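Local coordinates for uncharacterized protein (PDB 4FS7) that is of unknown function but, as an extracellular leucine-rich repeat protein of the BspA type, probably takes part in protein binding, at residues F339-L345 / A361-N367; C161-V167 / F181-L187. Where two conformers were deposited one is given. Residue numbers count along the deposited sequence, not the author numbering.

Overall arrangement
Going from the N terminus, the chain first meets contact 2, where 161-167 packs on 181-187 and closes one turn of the leucine-rich repeat solenoid; strand 175-176 lies in the 13 residues between. Contact 1 comes much later: 339-345 meets 361-367 after an excursion through strands 347-348 and 356-357. The two loops follow in series, neither nested nor crossed, and belong to separate BspA-type repeat regions. Each contact ties a coil to the next coil along the solenoid. The centre of contact 2 lies about 11 Å from the centre of the chain and that of contact 1 about 33 Å; their centres are about 40 Å apart, with nearest atoms about 29 Å apart.

Contact 1: residues F339-L345 / A361-N367; sequences FRGCTSL and AFQGCIN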
loop_
_atom_site.group_PDB
_atom_site.type_symbol
_atom_site.label_atom_id
_atom_site.label_comp_id
_atom_site.label_asym_id
_atom_site.label_seq_id
_atom_site.Cartn_x
_atom_site.Cartn_y
_atom_site.Cartn_z
ATOM N N PHE A 339 23.693 8.089 14.714
ATOM C CA PHE A 339 24.402 6.813 14.664
ATOM C C PHE A 339 24.316 6.102 16.014
ATOM O O PHE A 339 25.139 5.258 16.314
ATOM C CB PHE A 339 25.873 7.020 14.222
ATOM C CG PHE A 339 25.991 7.568 12.823
ATOM C CD1 PHE A 339 26.014 6.691 11.742
ATOM C CD2 PHE A 339 26.030 8.908 12.567
ATOM C CE1 PHE A 339 26.102 7.189 10.459
ATOM C CE2 PHE A 339 26.111 9.421 11.259
ATOM C CZ PHE A 339 26.163 8.541 10.215
ATOM N N ARG A 340 23.269 6.363 16.784
ATOM C CA ARG A 340 23.146 5.735 18.069
ATOM C C ARG A 340 23.057 4.231 17.877
ATOM O O ARG A 340 22.311 3.709 17.037
ATOM C CB ARG A 340 21.917 6.232 18.833
ATOM C CG ARG A 340 21.669 5.440 20.139
ATOM C CD ARG A 340 20.603 6.036 21.011
ATOM N NE ARG A 340 20.486 5.278 22.257
ATOM C CZ ARG A 340 19.566 4.382 22.544
ATOM N NH1 ARG A 340 18.627 4.036 21.671
ATOM N NH2 ARG A 340 19.618 3.780 23.714
ATOM N N GLY A 341 23.776 3.489 18.714
ATOM C CA GLY A 341 23.685 2.057 18.696
ATOM C C GLY A 341 24.303 1.395 17.482
ATOM O O GLY A 341 24.056 0.211 17.226
ATOM N N CYS A 342 25.163 2.102 16.755
ATOM C CA CYS A 342 25.900 1.487 15.643
ATOM C C CYS A 342 27.130 0.806 16.234
ATOM O O CYS A 342 28.260 1.349 16.219
ATOM C CB CYS A 342 26.294 2.527 14.604
ATOM S SG CYS A 342 24.804 3.091 13.644
ATOM N N THR A 343 26.893 -0.379 16.782
ATOM C CA THR A 343 27.867 -1.141 17.565
ATOM C C THR A 343 29.144 -1.495 16.835
ATOM O O THR A 343 30.187 -1.685 17.465
ATOM C CB THR A 343 27.246 -2.468 17.977
ATOM O OG1 THR A 343 25.923 -2.228 18.470
ATOM C CG2 THR A 343 28.103 -3.189 19.021
ATOM N N SER A 344 29.059 -1.618 15.522
ATOM C CA SER A 344 30.215 -1.988 14.704
ATOM C C SER A 344 30.962 -0.813 14.100
ATOM O O SER A 344 32.002 -1.005 13.487
ATOM C CB SER A 344 29.786 -2.954 13.556
ATOM O OG SER A 344 29.201 -4.150 14.042
ATOM N N LEU A 345 30.473 0.410 14.260
ATOM C CA LEU A 345 30.995 1.564 13.543
ATOM C C LEU A 345 32.402 1.860 14.063
ATOM O O LEU A 345 32.583 2.137 15.237
ATOM C CB LEU A 345 30.088 2.778 13.713
ATOM C CG LEU A 345 30.480 4.029 12.964
ATOM C CD1 LEU A 345 30.491 3.785 11.457
ATOM C CD2 LEU A 345 29.585 5.164 13.371
ATOM N N ALA A 361 24.637 11.499 19.230
ATOM C CA ALA A 361 24.767 10.999 17.874
ATOM C C ALA A 361 25.526 9.683 17.782
ATOM O O ALA A 361 25.277 8.883 16.904
ATOM C CB ALA A 361 25.375 12.048 16.978
ATOM N N PHE A 362 26.525 9.511 18.679
ATOM C CA PHE A 362 27.358 8.330 18.667
ATOM C C PHE A 362 27.279 7.543 19.959
ATOM O O PHE A 362 28.145 6.753 20.269
ATOM C CB PHE A 362 28.818 8.727 18.300
ATOM C CG PHE A 362 28.924 9.291 16.942
ATOM C CD1 PHE A 362 28.943 8.466 15.840
ATOM C CD2 PHE A 362 28.897 10.666 16.744
ATOM C CE1 PHE A 362 28.974 9.000 14.580
ATOM C CE2 PHE A 362 28.915 11.192 15.453
ATOM C CZ PHE A 362 28.965 10.355 14.375
ATOM N N GLN A 363 26.191 7.737 20.703
ATOM C CA GLN A 363 25.956 6.936 21.882
ATOM C C GLN A 363 25.852 5.465 21.487
ATOM O O GLN A 363 25.238 5.132 20.466
ATOM C CB GLN A 363 24.679 7.402 22.548
ATOM C CG GLN A 363 24.320 6.624 23.798
ATOM C CD GLN A 363 23.090 7.199 24.424
ATOM O OE1 GLN A 363 22.054 7.311 23.800
ATOM N NE2 GLN A 363 23.215 7.598 25.677
ATOM N N GLY A 364 26.487 4.582 22.251
ATOM C CA GLY A 364 26.500 3.183 21.965
ATOM C C GLY A 364 27.465 2.744 20.879
ATOM O O GLY A 364 27.503 1.546 20.593
ATOM N N CYS A 365 28.231 3.673 20.317
ATOM C CA CYS A 365 29.228 3.340 19.287
ATOM C C CYS A 365 30.513 2.905 19.960
ATOM O O CYS A 365 31.503 3.622 19.989
ATOM C CB CYS A 365 29.436 4.469 18.311
ATOM S SG CYS A 365 27.954 4.791 17.289
ATOM N N ILE A 366 30.431 1.700 20.530
ATOM C CA ILE A 366 31.476 1.171 21.383
ATOM C C ILE A 366 32.762 0.825 20.645
ATOM O O ILE A 366 33.818 0.734 21.264
ATOM C CB ILE A 366 30.943 -0.021 22.216
ATOM C CG1 ILE A 366 30.417 -1.195 21.334
ATOM C CG2 ILE A 366 29.849 0.497 23.187
ATOM C CD1 ILE A 366 29.939 -2.466 22.151
ATOM N N ASN A 367 32.685 0.616 19.337
ATOM C CA ASN A 367 33.848 0.276 18.521
ATOM C C ASN A 367 34.424 1.447 17.793
ATOM O O ASN A 367 35.361 1.326 17.008
ATOM C CB ASN A 367 33.510 -0.879 17.579
ATOM C CG ASN A 367 33.517 -2.181 18.338
ATOM O OD1 ASN A 367 34.548 -2.521 18.971
ATOM N ND2 ASN A 367 32.441 -2.929 18.295
#
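Two matching loops from successive coils of the solenoid lie side by side here, joined by a few backbone and side-chain hydrogen bonds outside any regular sheet. The loops are near-copies 23 residues apart: type II turns run from Phe-339 to Cys-342 and from Phe-362 to Cys-365, so that Gly-364 stacks against Gly-341 in the same orientation, their CA atoms 4.5 Å apart. Both glycines have positive phi, and a CB on Gly-364 would crowd Gly-341 N. Gly-341 N donates to Gln-363 O at 2.8 Å (165° at the hydrogen), and Phe-339 N donates to Ala-361 O at 2.8 Å. At the outer margin, Arg-340 NE bonds Gln-363 OE1 at 3.0 Å, while Arg-340 NH1 keeps a salt bridge with Glu-317 of the preceding coil. This is the stacking of BspA-type leucine-rich repeats, in which the same position in each repeat builds a ladder along the core. Phe-339 and Phe-362 form such a rung: their planes are within 3° of parallel but slid apart, with centroids 5.3 Å apart and little overlap. Phe-316 and Phe-384 continue the row in either direction. Beside it, Cys-342 CB lies 3.9 Å from Cys-365 SG, and Leu-345 CD2 reaches within 4.1 Å of Phe-362 CE1 at the ring edge. At the far end Asn-367 ND2 donates to Thr-343 O at 2.7 Å, just as Ser-344 OG bonds Thr-320 O one coil earlier; on the surface, Thr-343 CG2 touches Ile-366 CD1 at 3.7 Å.

Contact 2: residues C161-V167 / F181-L187; sequences CESLEYV and FSGCGKL
Lys-186, Leu-187 and Leu-164 give up the most surface where 161-167 and 181-187 lie against each other. Build 161-167 as a type I turn from Cys-161 to Leu-164 that runs on into the strand beginning at Tyr-166; build 181-187 as a type II turn from Phe-181 to Cys-184 followed by a type I turn from Cys-184 to Leu-187. Set Glu-162 CA 4.9 Å from Cys-184 CA, and Glu-165 CA 4.4 Å from Leu-187 CA. Lys-186 lays its aliphatic part over the other turn, with CG 3.2 Å from Glu-162 O, before its amine leads away. Both leucines take the tp rotamer and turn their ends inward: Leu-164 CD2 is 4.1 Å from Phe-181 CD1 and 4.2 Å from Cys-184 SG, and Leu-187 CD1 is 4.3 Å from Val-167 CG1. These are core positions of adjacent leucine-rich repeats, with Cys-161 and Cys-184 equivalent 23 residues apart and CB of Cys-161 3.9 Å from SG of Cys-184. Val-167 CG1 adds a 3.9 Å contact to Phe-181 CZ. Leu-187 N bonds back to Cys-184 O at 3.2 Å, within its own turn. Water does the polar bridging: one molecule donates to Glu-162 OE2 (2.6 Å) and Gly-183 O (2.7 Å); a second donates to Glu-162 O (2.8 Å) and weakly accepts from Lys-186 NZ (3.4 Å).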
loop_
_atom_site.group_PDB
_atom_site.type_symbol
_atom_site.label_atom_id
_atom_site.label_comp_id
_atom_site.label_asym_id
_atom_site.label_seq_id
_atom_site.Cartn_x
_atom_site.Cartn_y
_atom_site.Cartn_z
ATOM N N CYS A 161 -7.495 -9.270 -0.288
ATOM C CA CYS A 161 -7.783 -10.317 -1.260
ATOM C C CYS A 161 -6.565 -11.260 -1.267
ATOM O O CYS A 161 -5.600 -11.102 -2.035
ATOM C CB CYS A 161 -8.066 -9.719 -2.617
ATOM S SG CYS A 161 -9.651 -8.806 -2.667
ATOM N N GLU A 162 -6.610 -12.228 -0.351
ATOM C CA GLU A 162 -5.416 -12.999 0.017
ATOM C C GLU A 162 -5.039 -14.104 -0.963
ATOM O O GLU A 162 -3.960 -14.673 -0.830
ATOM C CB GLU A 162 -5.522 -13.529 1.466
ATOM C CG GLU A 162 -5.593 -12.384 2.502
ATOM C CD GLU A 162 -5.653 -12.821 3.941
ATOM O OE1 GLU A 162 -6.064 -13.964 4.237
ATOM O OE2 GLU A 162 -5.286 -11.998 4.801
ATOM N N SER A 163 -5.883 -14.352 -1.973
ATOM C CA SER A 163 -5.564 -15.307 -3.024
ATOM C C SER A 163 -5.224 -14.612 -4.346
ATOM O O SER A 163 -4.902 -15.302 -5.313
ATOM C CB SER A 163 -6.736 -16.277 -3.267
ATOM O OG SER A 163 -6.913 -17.086 -2.147
ATOM N N LEU A 164 -5.324 -13.282 -4.410
ATOM C CA LEU A 164 -5.161 -12.569 -5.684
ATOM C C LEU A 164 -3.715 -12.659 -6.193
ATOM O O LEU A 164 -2.776 -12.258 -5.485
ATOM C CB LEU A 164 -5.552 -11.119 -5.525
ATOM C CG LEU A 164 -5.626 -10.248 -6.767
ATOM C CD1 LEU A 164 -6.745 -10.701 -7.739
ATOM C CD2 LEU A 164 -5.864 -8.777 -6.352
ATOM N N GLU A 165 -3.550 -13.192 -7.398
ATOM C CA GLU A 165 -2.284 -13.353 -8.053
ATOM C C GLU A 165 -2.165 -12.602 -9.357
ATOM O O GLU A 165 -1.064 -12.432 -9.876
ATOM C CB GLU A 165 -2.014 -14.844 -8.330
ATOM C CG GLU A 165 -1.896 -15.732 -7.090
ATOM C CD GLU A 165 -1.507 -17.166 -7.410
ATOM O OE1 GLU A 165 -0.682 -17.392 -8.313
ATOM O OE2 GLU A 165 -2.005 -18.060 -6.721
ATOM N N TYR A 166 -3.282 -12.151 -9.925
ATOM C CA TYR A 166 -3.236 -11.459 -11.193
ATOM C C TYR A 166 -4.289 -10.380 -11.166
ATOM O O TYR A 166 -5.466 -10.671 -10.883
ATOM C CB TYR A 166 -3.500 -12.403 -12.339
ATOM C CG TYR A 166 -3.514 -11.644 -13.636
ATOM C CD1 TYR A 166 -2.317 -11.215 -14.219
ATOM C CD2 TYR A 166 -4.721 -11.257 -14.236
ATOM C CE1 TYR A 166 -2.306 -10.506 -15.404
ATOM C CE2 TYR A 166 -4.714 -10.526 -15.425
ATOM C CZ TYR A 166 -3.517 -10.154 -16.001
ATOM O OH TYR A 166 -3.549 -9.426 -17.158
ATOM N N VAL A 167 -3.914 -9.140 -11.486
ATOM C CA VAL A 167 -4.886 -8.064 -11.696
ATOM C C VAL A 167 -4.512 -7.233 -12.908
ATOM O O VAL A 167 -3.363 -6.873 -13.060
ATOM C CB VAL A 167 -5.063 -7.186 -10.427
ATOM C CG1 VAL A 167 -3.756 -6.654 -9.903
ATOM C CG2 VAL A 167 -6.065 -6.068 -10.667
ATOM N N PHE A 181 -4.642 -2.399 -2.788
ATOM C CA PHE A 181 -4.254 -3.794 -2.716
ATOM C C PHE A 181 -3.624 -4.165 -1.357
ATOM O O PHE A 181 -2.851 -5.128 -1.245
ATOM C CB PHE A 181 -3.284 -4.167 -3.848
ATOM C CG PHE A 181 -3.873 -3.990 -5.205
ATOM C CD1 PHE A 181 -4.828 -4.864 -5.658
ATOM C CD2 PHE A 181 -3.542 -2.925 -6.024
ATOM C CE1 PHE A 181 -5.400 -4.716 -6.875
ATOM C CE2 PHE A 181 -4.103 -2.789 -7.251
ATOM C CZ PHE A 181 -5.044 -3.680 -7.675
ATOM N N SER A 182 -3.949 -3.412 -0.317
ATOM C CA SER A 182 -3.366 -3.640 1.007
ATOM C C SER A 182 -3.661 -5.071 1.444
ATOM O O SER A 182 -4.802 -5.483 1.422
ATOM C CB SER A 182 -3.968 -2.685 2.017
ATOM O OG SER A 182 -3.349 -2.866 3.289
ATOM N N GLY A 183 -2.662 -5.802 1.850
ATOM C CA GLY A 183 -2.883 -7.133 2.330
ATOM C C GLY A 183 -3.081 -8.254 1.315
ATOM O O GLY A 183 -3.516 -9.368 1.667
ATOM N N CYS A 184 -2.745 -7.991 0.057
ATOM C CA CYS A 184 -2.822 -8.994 -0.998
ATOM C C CYS A 184 -1.519 -9.789 -1.012
ATOM O O CYS A 184 -0.624 -9.588 -1.825
ATOM C CB CYS A 184 -3.089 -8.376 -2.365
ATOM S SG CYS A 184 -4.797 -7.686 -2.456
ATOM N N GLY A 185 -1.422 -10.735 -0.076
ATOM C CA GLY A 185 -0.165 -11.393 0.213
ATOM C C GLY A 185 0.279 -12.474 -0.747
ATOM O O GLY A 185 1.363 -13.028 -0.556
ATOM N N LYS A 186 -0.502 -12.751 -1.784
ATOM C CA LYS A 186 -0.130 -13.680 -2.861
ATOM C C LYS A 186 0.187 -12.985 -4.186
ATOM O O LYS A 186 0.549 -13.622 -5.173
ATOM C CB LYS A 186 -1.250 -14.724 -3.077
ATOM C CG LYS A 186 -1.280 -15.824 -2.053
ATOM C CD LYS A 186 0.108 -16.349 -1.674
ATOM C CE LYS A 186 0.065 -17.451 -0.588
ATOM N NZ LYS A 186 -0.887 -17.251 0.578
ATOM N N LEU A 187 0.056 -11.664 -4.227
ATOM C CA LEU A 187 0.284 -10.893 -5.446
ATOM C C LEU A 187 1.807 -10.750 -5.648
ATOM O O LEU A 187 2.458 -10.034 -4.917
ATOM C CB LEU A 187 -0.414 -9.530 -5.355
ATOM C CG LEU A 187 -0.415 -8.675 -6.612
ATOM C CD1 LEU A 187 -1.205 -9.351 -7.751
ATOM C CD2 LEU A 187 -0.995 -7.327 -6.287
HETATM O O HOH W 1 -4.323 -9.663 4.269
HETATM O O HOH W 2 -2.082 -14.104 1.200
#